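Local coordinates for protein glutamine--tRNA ligase (Saccharomyces cerevisiae, PDB 3TL4) that catalyses the ATP-dependent attachment of glutamine to its cognate tRNA, the chain here being the amino-terminal tRNA-binding domain of the enzyme, at residues I115-D120 with K156-A161; Q121-V126 with K167-Q172; D89-Y94 with M105-N110; E140-V145 with E173-L178. All blocks are in the same frame, centred on the assembly; numbering follows the deposited sequence.

Interaction 1: I115-D120 with K156-A161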
# COMPACT_ATOMS: atom_id res chain seq x y z
N ILE A 115 -10.84 0.73 -6.56
CA ILE A 115 -11.13 -0.61 -6.07
C ILE A 115 -11.34 -0.57 -4.56
O ILE A 115 -10.42 -0.24 -3.81
CB ILE A 115 -9.97 -1.57 -6.35
CG1 ILE A 115 -9.63 -1.58 -7.84
CG2 ILE A 115 -10.29 -2.98 -5.85
CD1 ILE A 115 -10.72 -2.15 -8.70
N GLU A 116 -12.56 -0.89 -4.13
CA GLU A 116 -12.81 -1.13 -2.71
C GLU A 116 -13.43 -2.50 -2.44
O GLU A 116 -14.60 -2.74 -2.73
CB GLU A 116 -13.67 -0.03 -2.08
CG GLU A 116 -13.84 -0.26 -0.57
CD GLU A 116 -14.76 0.75 0.10
OE1 GLU A 116 -14.54 1.97 -0.08
OE2 GLU A 116 -15.70 0.32 0.80
N ILE A 117 -12.62 -3.39 -1.87
CA ILE A 117 -13.07 -4.71 -1.47
C ILE A 117 -13.73 -4.65 -0.10
O ILE A 117 -13.11 -4.27 0.89
CB ILE A 117 -11.89 -5.68 -1.39
CG1 ILE A 117 -10.96 -5.47 -2.59
CG2 ILE A 117 -12.38 -7.12 -1.31
CD1 ILE A 117 -11.59 -5.75 -3.91
N THR A 118 -15.00 -5.02 -0.05
CA THR A 118 -15.79 -4.93 1.18
C THR A 118 -15.52 -6.12 2.09
O THR A 118 -15.04 -7.16 1.62
CB THR A 118 -17.29 -4.90 0.87
OG1 THR A 118 -17.67 -6.12 0.24
CG2 THR A 118 -17.63 -3.75 -0.06
N GLU A 119 -15.81 -5.99 3.38
CA GLU A 119 -15.72 -7.12 4.28
C GLU A 119 -16.46 -8.33 3.69
O GLU A 119 -16.02 -9.48 3.84
CB GLU A 119 -16.31 -6.78 5.65
CG GLU A 119 -17.02 -7.96 6.30
CD GLU A 119 -17.57 -7.68 7.69
OE1 GLU A 119 -17.51 -6.52 8.14
OE2 GLU A 119 -18.05 -8.65 8.33
N ASP A 120 -17.57 -8.08 3.02
CA ASP A 120 -18.38 -9.16 2.47
C ASP A 120 -17.65 -9.88 1.33
O ASP A 120 -17.77 -11.09 1.17
CB ASP A 120 -19.70 -8.59 1.98
CG ASP A 120 -20.80 -9.60 1.99
OD1 ASP A 120 -21.38 -9.81 3.08
OD2 ASP A 120 -21.09 -10.19 0.93
N LYS A 156 -4.81 -13.05 -5.41
CA LYS A 156 -4.73 -11.86 -6.26
C LYS A 156 -6.02 -11.03 -6.27
O LYS A 156 -5.98 -9.85 -6.56
CB LYS A 156 -4.36 -12.22 -7.70
CG LYS A 156 -5.46 -12.90 -8.49
CD LYS A 156 -4.89 -13.70 -9.65
CE LYS A 156 -5.95 -14.55 -10.33
NZ LYS A 156 -6.89 -13.72 -11.13
N GLU A 157 -7.15 -11.64 -5.95
CA GLU A 157 -8.39 -10.90 -5.82
C GLU A 157 -8.36 -9.96 -4.61
O GLU A 157 -9.12 -8.99 -4.55
CB GLU A 157 -9.60 -11.84 -5.70
CG GLU A 157 -9.89 -12.67 -6.93
CD GLU A 157 -9.03 -13.92 -7.02
OE1 GLU A 157 -8.23 -14.18 -6.09
OE2 GLU A 157 -9.15 -14.65 -8.03
N LEU A 158 -7.46 -10.24 -3.66
CA LEU A 158 -7.36 -9.45 -2.43
C LEU A 158 -6.15 -8.51 -2.39
O LEU A 158 -5.84 -7.93 -1.36
CB LEU A 158 -7.32 -10.37 -1.20
CG LEU A 158 -8.58 -11.23 -1.08
CD1 LEU A 158 -8.55 -12.06 0.20
CD2 LEU A 158 -9.80 -10.33 -1.13
N LYS A 159 -5.47 -8.38 -3.52
CA LYS A 159 -4.32 -7.49 -3.61
C LYS A 159 -4.59 -6.11 -3.04
O LYS A 159 -3.77 -5.56 -2.30
CB LYS A 159 -3.87 -7.35 -5.07
CG LYS A 159 -2.71 -6.38 -5.25
CD LYS A 159 -2.28 -6.30 -6.71
CE LYS A 159 -0.90 -5.67 -6.84
NZ LYS A 159 -0.52 -5.41 -8.26
N TRP A 160 -5.74 -5.54 -3.38
CA TRP A 160 -6.07 -4.17 -2.98
C TRP A 160 -6.93 -4.08 -1.73
O TRP A 160 -7.29 -2.98 -1.30
CB TRP A 160 -6.75 -3.44 -4.14
CG TRP A 160 -5.91 -3.43 -5.38
CD1 TRP A 160 -6.23 -3.98 -6.59
CD2 TRP A 160 -4.61 -2.84 -5.54
NE1 TRP A 160 -5.21 -3.77 -7.49
CE2 TRP A 160 -4.21 -3.07 -6.87
CE3 TRP A 160 -3.76 -2.14 -4.68
CZ2 TRP A 160 -2.98 -2.63 -7.36
CZ3 TRP A 160 -2.54 -1.71 -5.17
CH2 TRP A 160 -2.17 -1.95 -6.50
N ALA A 161 -7.26 -5.22 -1.13
CA ALA A 161 -8.06 -5.25 0.09
C ALA A 161 -7.25 -4.83 1.32
O ALA A 161 -6.02 -4.98 1.35
CB ALA A 161 -8.68 -6.67 0.31
O HOH W 1 -10.36 -1.99 -1.02

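Interaction 2: Q121-V126 with K167-Q172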
# COMPACT_ATOMS: atom_id res chain seq x y z
N GLN A 121 -16.90 -9.13 0.54
CA GLN A 121 -16.13 -9.75 -0.53
C GLN A 121 -14.93 -10.55 0.03
O GLN A 121 -14.68 -11.67 -0.41
CB GLN A 121 -15.66 -8.73 -1.56
CG GLN A 121 -16.76 -7.79 -2.06
CD GLN A 121 -16.22 -6.79 -3.09
OE1 GLN A 121 -15.99 -7.14 -4.24
NE2 GLN A 121 -16.02 -5.55 -2.66
N VAL A 122 -14.20 -9.97 0.98
CA VAL A 122 -13.12 -10.72 1.65
C VAL A 122 -13.68 -12.07 2.10
O VAL A 122 -13.11 -13.13 1.83
CB VAL A 122 -12.50 -9.95 2.86
CG1 VAL A 122 -11.47 -10.80 3.58
CG2 VAL A 122 -11.87 -8.63 2.41
N ARG A 123 -14.84 -12.03 2.76
CA ARG A 123 -15.51 -13.22 3.28
C ARG A 123 -15.82 -14.24 2.18
O ARG A 123 -15.62 -15.43 2.35
CB ARG A 123 -16.78 -12.80 4.03
CG ARG A 123 -17.60 -13.93 4.64
CD ARG A 123 -18.49 -13.42 5.80
NE ARG A 123 -17.91 -13.80 7.08
CZ ARG A 123 -17.62 -12.94 8.05
NH1 ARG A 123 -17.88 -11.66 7.91
NH2 ARG A 123 -17.09 -13.39 9.18
N ASN A 124 -16.33 -13.77 1.05
CA ASN A 124 -16.56 -14.66 -0.08
C ASN A 124 -15.28 -15.38 -0.49
O ASN A 124 -15.28 -16.59 -0.66
CB ASN A 124 -17.14 -13.91 -1.29
CG ASN A 124 -18.56 -13.41 -1.04
OD1 ASN A 124 -19.29 -13.95 -0.19
ND2 ASN A 124 -18.98 -12.37 -1.78
N TYR A 125 -14.20 -14.61 -0.67
CA TYR A 125 -12.93 -15.19 -1.11
C TYR A 125 -12.35 -16.18 -0.11
O TYR A 125 -11.87 -17.24 -0.49
CB TYR A 125 -11.92 -14.10 -1.47
CG TYR A 125 -12.25 -13.48 -2.80
CD1 TYR A 125 -12.17 -14.23 -3.97
CD2 TYR A 125 -12.66 -12.16 -2.89
CE1 TYR A 125 -12.49 -13.69 -5.20
CE2 TYR A 125 -12.99 -11.60 -4.12
CZ TYR A 125 -12.90 -12.37 -5.27
OH TYR A 125 -13.21 -11.82 -6.49
N VAL A 126 -12.45 -15.85 1.18
CA VAL A 126 -12.04 -16.74 2.26
C VAL A 126 -12.87 -18.04 2.25
O VAL A 126 -12.32 -19.14 2.38
CB VAL A 126 -12.20 -16.04 3.64
CG1 VAL A 126 -12.04 -17.05 4.77
CG2 VAL A 126 -11.21 -14.88 3.77
N LYS A 167 -7.74 -11.47 9.17
CA LYS A 167 -7.65 -12.41 10.29
C LYS A 167 -8.96 -12.70 11.03
O LYS A 167 -9.28 -13.86 11.29
CB LYS A 167 -6.56 -12.00 11.27
CG LYS A 167 -6.01 -13.17 12.05
CD LYS A 167 -5.59 -14.30 11.12
CE LYS A 167 -5.01 -15.48 11.88
NZ LYS A 167 -5.95 -16.01 12.91
N PRO A 168 -9.73 -11.66 11.38
CA PRO A 168 -11.03 -11.87 12.03
C PRO A 168 -12.01 -12.62 11.15
O PRO A 168 -12.77 -13.46 11.63
CB PRO A 168 -11.54 -10.45 12.27
CG PRO A 168 -10.31 -9.60 12.29
CD PRO A 168 -9.37 -10.23 11.31
N ILE A 169 -12.01 -12.33 9.85
CA ILE A 169 -12.95 -13.02 8.98
C ILE A 169 -12.58 -14.50 8.83
O ILE A 169 -13.46 -15.36 8.76
CB ILE A 169 -13.08 -12.34 7.62
CG1 ILE A 169 -13.73 -10.96 7.79
CG2 ILE A 169 -13.89 -13.21 6.70
CD1 ILE A 169 -13.38 -9.99 6.67
N ILE A 170 -11.28 -14.78 8.81
CA ILE A 170 -10.81 -16.16 8.80
C ILE A 170 -11.16 -16.93 10.07
O ILE A 170 -11.65 -18.06 9.99
CB ILE A 170 -9.29 -16.26 8.60
CG1 ILE A 170 -8.94 -15.83 7.18
CG2 ILE A 170 -8.82 -17.68 8.87
CD1 ILE A 170 -7.47 -15.64 6.94
N ASP A 171 -10.90 -16.33 11.23
CA ASP A 171 -11.28 -16.94 12.50
C ASP A 171 -12.77 -17.30 12.53
O ASP A 171 -13.14 -18.39 12.96
CB ASP A 171 -10.91 -16.03 13.68
CG ASP A 171 -9.39 -15.96 13.92
OD1 ASP A 171 -8.65 -16.84 13.42
OD2 ASP A 171 -8.94 -15.03 14.63
N GLN A 172 -13.62 -16.40 12.05
CA GLN A 172 -15.05 -16.66 12.03
C GLN A 172 -15.42 -17.81 11.09
O GLN A 172 -16.21 -18.67 11.43
CB GLN A 172 -15.81 -15.43 11.59
CG GLN A 172 -15.54 -14.18 12.39
CD GLN A 172 -16.32 -13.00 11.81
OE1 GLN A 172 -17.55 -13.00 11.82
NE2 GLN A 172 -15.61 -12.03 11.27

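Interaction 3: D89-Y94 with M105-N110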
# COMPACT_ATOMS: atom_id res chain seq x y z
N ASP A 89 3.58 2.17 -5.12
CA ASP A 89 4.57 1.30 -5.76
C ASP A 89 4.07 0.84 -7.14
O ASP A 89 4.81 0.88 -8.12
CB ASP A 89 4.93 0.11 -4.86
CG ASP A 89 5.97 -0.81 -5.50
OD1 ASP A 89 7.18 -0.48 -5.48
OD2 ASP A 89 5.58 -1.88 -6.01
N ALA A 90 2.82 0.41 -7.21
CA ALA A 90 2.20 0.06 -8.49
C ALA A 90 2.17 1.23 -9.49
O ALA A 90 2.50 1.06 -10.65
CB ALA A 90 0.78 -0.48 -8.27
N ALA A 91 1.73 2.40 -9.04
CA ALA A 91 1.67 3.55 -9.92
C ALA A 91 3.07 3.91 -10.43
O ALA A 91 3.26 4.24 -11.59
CB ALA A 91 1.04 4.73 -9.19
N PHE A 92 4.06 3.84 -9.54
CA PHE A 92 5.45 4.04 -9.92
C PHE A 92 5.91 3.03 -10.97
O PHE A 92 6.50 3.38 -11.98
CB PHE A 92 6.37 3.99 -8.70
CG PHE A 92 7.83 3.97 -9.06
CD1 PHE A 92 8.47 5.14 -9.45
CD2 PHE A 92 8.55 2.80 -9.02
CE1 PHE A 92 9.80 5.13 -9.81
CE2 PHE A 92 9.89 2.79 -9.36
CZ PHE A 92 10.51 3.96 -9.76
N LYS A 93 5.65 1.75 -10.74
CA LYS A 93 6.04 0.75 -11.71
C LYS A 93 5.38 0.97 -13.05
O LYS A 93 5.99 0.73 -14.08
CB LYS A 93 5.79 -0.66 -11.17
CG LYS A 93 6.82 -1.06 -10.13
CD LYS A 93 6.38 -2.22 -9.26
CE LYS A 93 7.44 -2.51 -8.20
NZ LYS A 93 7.04 -3.60 -7.26
N TYR A 94 4.13 1.44 -13.05
CA TYR A 94 3.38 1.63 -14.28
C TYR A 94 3.94 2.80 -15.07
O TYR A 94 4.13 2.71 -16.28
CB TYR A 94 1.89 1.89 -14.03
CG TYR A 94 1.10 2.03 -15.32
CD1 TYR A 94 0.64 0.92 -15.99
CD2 TYR A 94 0.86 3.29 -15.88
CE1 TYR A 94 -0.07 1.02 -17.18
CE2 TYR A 94 0.14 3.40 -17.09
CZ TYR A 94 -0.31 2.25 -17.72
OH TYR A 94 -1.02 2.30 -18.91
N MSE A 105 -5.54 7.70 -16.39
CA MSE A 105 -6.45 6.54 -16.37
C MSE A 105 -5.69 5.23 -16.44
O MSE A 105 -6.11 4.25 -15.82
CB MSE A 105 -7.42 6.53 -17.55
CG MSE A 105 -7.96 7.87 -17.98
SE MSE A 105 -9.02 7.61 -19.59
CE MSE A 105 -10.26 6.30 -18.84
N GLY A 106 -4.62 5.20 -17.23
CA GLY A 106 -3.81 4.00 -17.33
C GLY A 106 -3.19 3.67 -15.98
O GLY A 106 -3.25 2.53 -15.51
N MSE A 107 -2.61 4.67 -15.36
CA MSE A 107 -2.03 4.49 -14.04
C MSE A 107 -3.08 4.05 -13.02
O MSE A 107 -2.91 3.05 -12.34
CB MSE A 107 -1.38 5.79 -13.59
CG MSE A 107 -0.57 5.65 -12.33
SE MSE A 107 -0.27 7.39 -11.50
CE MSE A 107 -2.09 7.85 -11.02
N ASN A 108 -4.16 4.82 -12.91
CA ASN A 108 -5.28 4.49 -12.03
C ASN A 108 -5.73 3.04 -12.21
O ASN A 108 -5.82 2.28 -11.24
CB ASN A 108 -6.45 5.43 -12.31
CG ASN A 108 -6.29 6.78 -11.66
OD1 ASN A 108 -5.29 7.05 -10.98
ND2 ASN A 108 -7.29 7.66 -11.85
N GLU A 109 -6.02 2.67 -13.45
CA GLU A 109 -6.46 1.31 -13.79
C GLU A 109 -5.48 0.22 -13.34
O GLU A 109 -5.88 -0.91 -13.11
CB GLU A 109 -6.70 1.22 -15.31
CG GLU A 109 -7.06 -0.17 -15.83
CD GLU A 109 -7.62 -0.13 -17.25
OE1 GLU A 109 -7.60 0.95 -17.88
OE2 GLU A 109 -8.10 -1.18 -17.73
N ASN A 110 -4.20 0.56 -13.22
CA ASN A 110 -3.20 -0.43 -12.82
C ASN A 110 -2.63 -0.20 -11.42
O ASN A 110 -1.65 -0.83 -11.04
CB ASN A 110 -2.07 -0.49 -13.84
CG ASN A 110 -2.52 -1.10 -15.15
OD1 ASN A 110 -2.54 -2.32 -15.30
ND2 ASN A 110 -2.90 -0.26 -16.11
O HOH W 2 1.12 -1.34 -11.58

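Interaction 4: E140-V145 with E173-L178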
# COMPACT_ATOMS: atom_id res chain seq x y z
N GLU A 140 -6.13 -30.87 9.64
CA GLU A 140 -5.10 -30.17 10.41
C GLU A 140 -5.70 -29.25 11.49
O GLU A 140 -5.05 -28.95 12.50
CB GLU A 140 -4.20 -29.38 9.46
CG GLU A 140 -3.51 -30.24 8.37
CD GLU A 140 -2.50 -31.25 8.95
OE1 GLU A 140 -1.77 -30.88 9.90
OE2 GLU A 140 -2.47 -32.40 8.47
N ARG A 141 -6.94 -28.82 11.25
CA ARG A 141 -7.69 -27.99 12.17
C ARG A 141 -7.01 -26.67 12.45
O ARG A 141 -6.49 -26.05 11.53
CB ARG A 141 -8.00 -28.74 13.47
CG ARG A 141 -8.94 -29.92 13.23
CD ARG A 141 -9.30 -30.65 14.52
NE ARG A 141 -9.98 -29.76 15.46
CZ ARG A 141 -11.24 -29.35 15.34
NH1 ARG A 141 -12.00 -29.77 14.32
NH2 ARG A 141 -11.76 -28.54 16.25
N TYR A 142 -7.01 -26.24 13.70
CA TYR A 142 -6.59 -24.88 14.02
C TYR A 142 -5.10 -24.60 13.84
O TYR A 142 -4.70 -23.46 13.63
CB TYR A 142 -7.06 -24.46 15.42
CG TYR A 142 -8.54 -24.17 15.49
CD1 TYR A 142 -9.44 -25.15 15.92
CD2 TYR A 142 -9.05 -22.93 15.13
CE1 TYR A 142 -10.79 -24.90 15.98
CE2 TYR A 142 -10.40 -22.67 15.20
CZ TYR A 142 -11.26 -23.66 15.63
OH TYR A 142 -12.61 -23.42 15.70
N LYS A 143 -4.28 -25.65 13.89
CA LYS A 143 -2.86 -25.54 13.57
C LYS A 143 -2.59 -24.95 12.18
O LYS A 143 -1.50 -24.43 11.91
CB LYS A 143 -2.17 -26.90 13.67
CG LYS A 143 -2.16 -27.50 15.06
CD LYS A 143 -1.53 -28.89 15.05
CE LYS A 143 -1.40 -29.46 16.47
NZ LYS A 143 -2.71 -29.80 17.12
N LEU A 144 -3.58 -25.02 11.30
CA LEU A 144 -3.41 -24.57 9.92
C LEU A 144 -3.81 -23.11 9.72
O LEU A 144 -3.55 -22.53 8.68
CB LEU A 144 -4.20 -25.47 8.97
CG LEU A 144 -4.00 -25.28 7.46
CD1 LEU A 144 -2.51 -25.20 7.13
CD2 LEU A 144 -4.67 -26.40 6.66
N VAL A 145 -4.44 -22.51 10.73
CA VAL A 145 -4.93 -21.14 10.59
C VAL A 145 -3.85 -20.11 10.17
O VAL A 145 -4.12 -19.21 9.36
CB VAL A 145 -5.73 -20.67 11.83
CG1 VAL A 145 -5.96 -19.18 11.79
CG2 VAL A 145 -7.09 -21.41 11.90
N GLU A 173 -14.86 -17.81 9.90
CA GLU A 173 -15.20 -18.83 8.92
C GLU A 173 -14.69 -20.21 9.31
O GLU A 173 -15.34 -21.21 9.07
CB GLU A 173 -14.69 -18.44 7.54
CG GLU A 173 -15.39 -17.18 7.01
CD GLU A 173 -16.89 -17.36 6.94
OE1 GLU A 173 -17.32 -18.42 6.43
OE2 GLU A 173 -17.63 -16.47 7.39
N VAL A 174 -13.51 -20.25 9.93
CA VAL A 174 -12.91 -21.52 10.32
C VAL A 174 -13.73 -22.16 11.42
O VAL A 174 -13.97 -23.37 11.41
CB VAL A 174 -11.43 -21.32 10.73
CG1 VAL A 174 -10.91 -22.54 11.42
CG2 VAL A 174 -10.59 -21.02 9.50
N LEU A 175 -14.20 -21.33 12.35
CA LEU A 175 -15.11 -21.78 13.41
C LEU A 175 -16.31 -22.51 12.84
O LEU A 175 -16.72 -23.55 13.37
CB LEU A 175 -15.57 -20.58 14.26
CG LEU A 175 -16.51 -20.82 15.44
CD1 LEU A 175 -15.95 -21.87 16.43
CD2 LEU A 175 -16.80 -19.49 16.16
N LYS A 176 -16.90 -21.99 11.76
CA LYS A 176 -18.10 -22.61 11.18
C LYS A 176 -17.86 -24.06 10.76
O LYS A 176 -18.73 -24.91 10.91
CB LYS A 176 -18.61 -21.80 9.99
CG LYS A 176 -19.08 -20.41 10.37
CD LYS A 176 -19.33 -19.53 9.14
CE LYS A 176 -19.65 -18.11 9.57
NZ LYS A 176 -19.72 -17.17 8.41
N LEU A 177 -16.67 -24.32 10.22
CA LEU A 177 -16.29 -25.64 9.70
C LEU A 177 -15.76 -26.57 10.78
O LEU A 177 -16.01 -27.78 10.76
CB LEU A 177 -15.21 -25.46 8.63
CG LEU A 177 -14.50 -26.68 8.04
CD1 LEU A 177 -15.48 -27.62 7.33
CD2 LEU A 177 -13.37 -26.25 7.10
N LEU A 178 -14.99 -26.02 11.71
CA LEU A 178 -14.24 -26.83 12.67
C LEU A 178 -15.01 -27.03 13.95
O LEU A 178 -14.85 -28.04 14.63
CB LEU A 178 -12.88 -26.19 12.97
CG LEU A 178 -11.91 -26.13 11.77
CD1 LEU A 178 -10.51 -25.87 12.26
CD2 LEU A 178 -11.94 -27.42 10.99
O HOH W 3 -14.84 -28.76 17.68

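Interaction 1: I115-D120 with K156-A161
Glu157 and Ile117 meet through backbone and branch: the carbonyl O of Glu157 lies 4.1 Å from CD1 of Ile117, while the carboxylate end of Glu157 leads away and its side chain leans on Tyr125. At Leu158 the contact becomes purely apolar. Its CD2 methyl is 4.1 Å from CG2 of Ile117, the two side chains crossing at about a right angle, and the same leucine also reaches Tyr125 and Phe166, joining the loop to two helices. A type I turn begins here and runs to Ala161, closed by the bond from Ala161 N to Leu158 O (3.1 Å). Lys159, inside the turn, lays its CG over the centre of the indole that follows it. Trp160 offers its CB to CG2 of Ile115 at 4.0 Å; CG stands anti to the carbonyl carbon (chi1 -57°), and the indole beyond it packs on Leu86, Gln87 and Ala90 of helix 85-98. Its carbonyl O receives a proton from a water that also accepts from Ile117 N (2.8 Å) and donates to Ile115 O, a bridge between backbones that share no direct bond. Ala161 completes the series, its CB 3.8 Å from CB of Ile117. Thr118, the residue after Ile117, points its CB away from the turn and N-caps helix 119-132 through OG1 to Gln121 N. The arrangement is a worked case of a beta turn packed against the lead-in to an N-capped helix, apparently set where two helical parts of the tRNA-binding domain meet, a position consistent with a hinge.

Interaction 2: Q121-V126 with K167-Q172
Ile169 fits between Val122 and Arg123 where segments 121-126 and 167-172 of helices 119-132 and 166-178 pack, the segment axes 9.8 Å apart and crossing at -49°. The apolar contacts come first. CD1 of Ile169 reaches CG1 of Val122 at 3.7 Å, the side chains crossing at about a right angle. The other branch, CG2, lies anti to the backbone N (CG1 chi1 -67°) and touches CA of Arg123 at 3.8 Å. One turn on, CG1 of Val126 meets CG1 of Ile170 at 4.1 Å, which carries the seam to the side of helix 166-178 that also faces Phe149.

Arg123 mixes the two chemistries. CG2 of Ile169 sits over the centre of one guanidinium face, 3.9 Å above its plane, so a methyl covers the flat side of a charge. The polar rim is engaged by other residues: NE pairs with Glu173 OE2 and NH1 with Glu119 OE2. Gln172 approaches from the edge, its amide plane turned 75° from the guanidinium, but the model is too tight here for the amide to be trusted.

Within segment 167-172 a salt bridge joins Lys167 NZ to Asp171 OD1 (2.9 Å), met on the syn side of the carboxylate. The chemistry implies an apolar seam closed at one margin by an arginine whose alkyl and flat surfaces are packed, while two carboxylates probably balance its charge and limit its rotation.

Interaction 3: D89-Y94 with M105-N110
Ala91 and Met107 mark the nearest backbone approach, with CA atoms 5.6 Å apart, where helices 89-94 and 105-109 pass at 135° between their chain directions and 9.1 Å between axes. They form a splayed helical hairpin in an all-helical domain. The close pass is consistent with small Ala91 and Gly106; CB of Ala91 touches CG of Met107, a selenomethionine, at 3.6 Å, and both reach Ile73 of helix 70-78.

Tyr94 carries the largest share. With CG anti to the backbone N (chi1 -178°), its ring extends over Gly106, whose carbonyl C lies 3.5 Å from CE2 over one face. Gly106 has no side chain, and the phenol OH lies 3.6 Å from its CA. The amide of Asn110 is almost parallel to the ring, 12° between planes, with ND2 3.3 Å from CE1. That amide is held flat by its bond from ND2 to Gly106 O (2.9 Å), made in the amide plane. An alanine in place of Tyr94 would probably open a gap above the Gly106 peptide and leave the Asn110 amide without its flat neighbour. Near Ala90, a water donates to both Ala90 O and Asn110 O, each at 2.9 Å.

Interaction 4: E140-V145 with E173-L178
Tyr142 and Leu178 each set CG anti to their carbonyl carbon, with chi1 of -73° and -65°, and their side chains then pass each other in opposite directions. The motif is a 3-10 turn, residues 142-144, linking helices 134-140 and 145-153 and packed on the carboxy-terminal end of helix 166-178. Arg141, with positive phi, follows helix 134-140 and turns the chain into the contact.

The central interaction is CH-pi: CD1 of Leu178 stands 3.9 Å from the centroid of the Tyr142 ring, only 13° off its normal. The same methyl rests on the backbone of Arg141, 3.5 Å from its CA. CG1 of Val174 approaches the ring obliquely at CE2 (3.8 Å) and also meets CG2 of Val145 at 4.0 Å. At the far end of the ring the hydroxyl lies beside CD1 of Leu175 and is hydrogen-bonded to Gly179 O, just past the helix. An alanine in place of Tyr142 would probably leave the Leu178 methyl without its aromatic face, Gly179 O without its hydroxyl partner, and a gap beside Val174.

Arg141 adds the polar margin. Its principal partner is Asp185, which forms a salt bridge to NE in the tail of the chain. At the edge of the same guanidinium, near its plane, NH1 gives a weak hydrogen bond to Leu178 O at 3.3 Å.

In the fold
Interactions 1, 2 and 4 appear to belong to one helical part of the domain, and interaction 3 to the other, its centre about 37 Å from that of interaction 4. Trp160 spans the divide, its CH2 touching CB of Ala90 at 3.7 Å. Interactions 1 and 2 share helix 119-132; 2 and 4 share helix 166-178 and are tied together through Arg123 and Glu173. The chemistry follows the setting. Interaction 2 is the most buried, a helix-helix seam of branched aliphatics edged by a charged arginine. The partly buried others rely more on aromatic rings and backbone: water bridges in 1 and 3, and a tyrosine face in 3 and 4, over a peptide and under a methyl respectively.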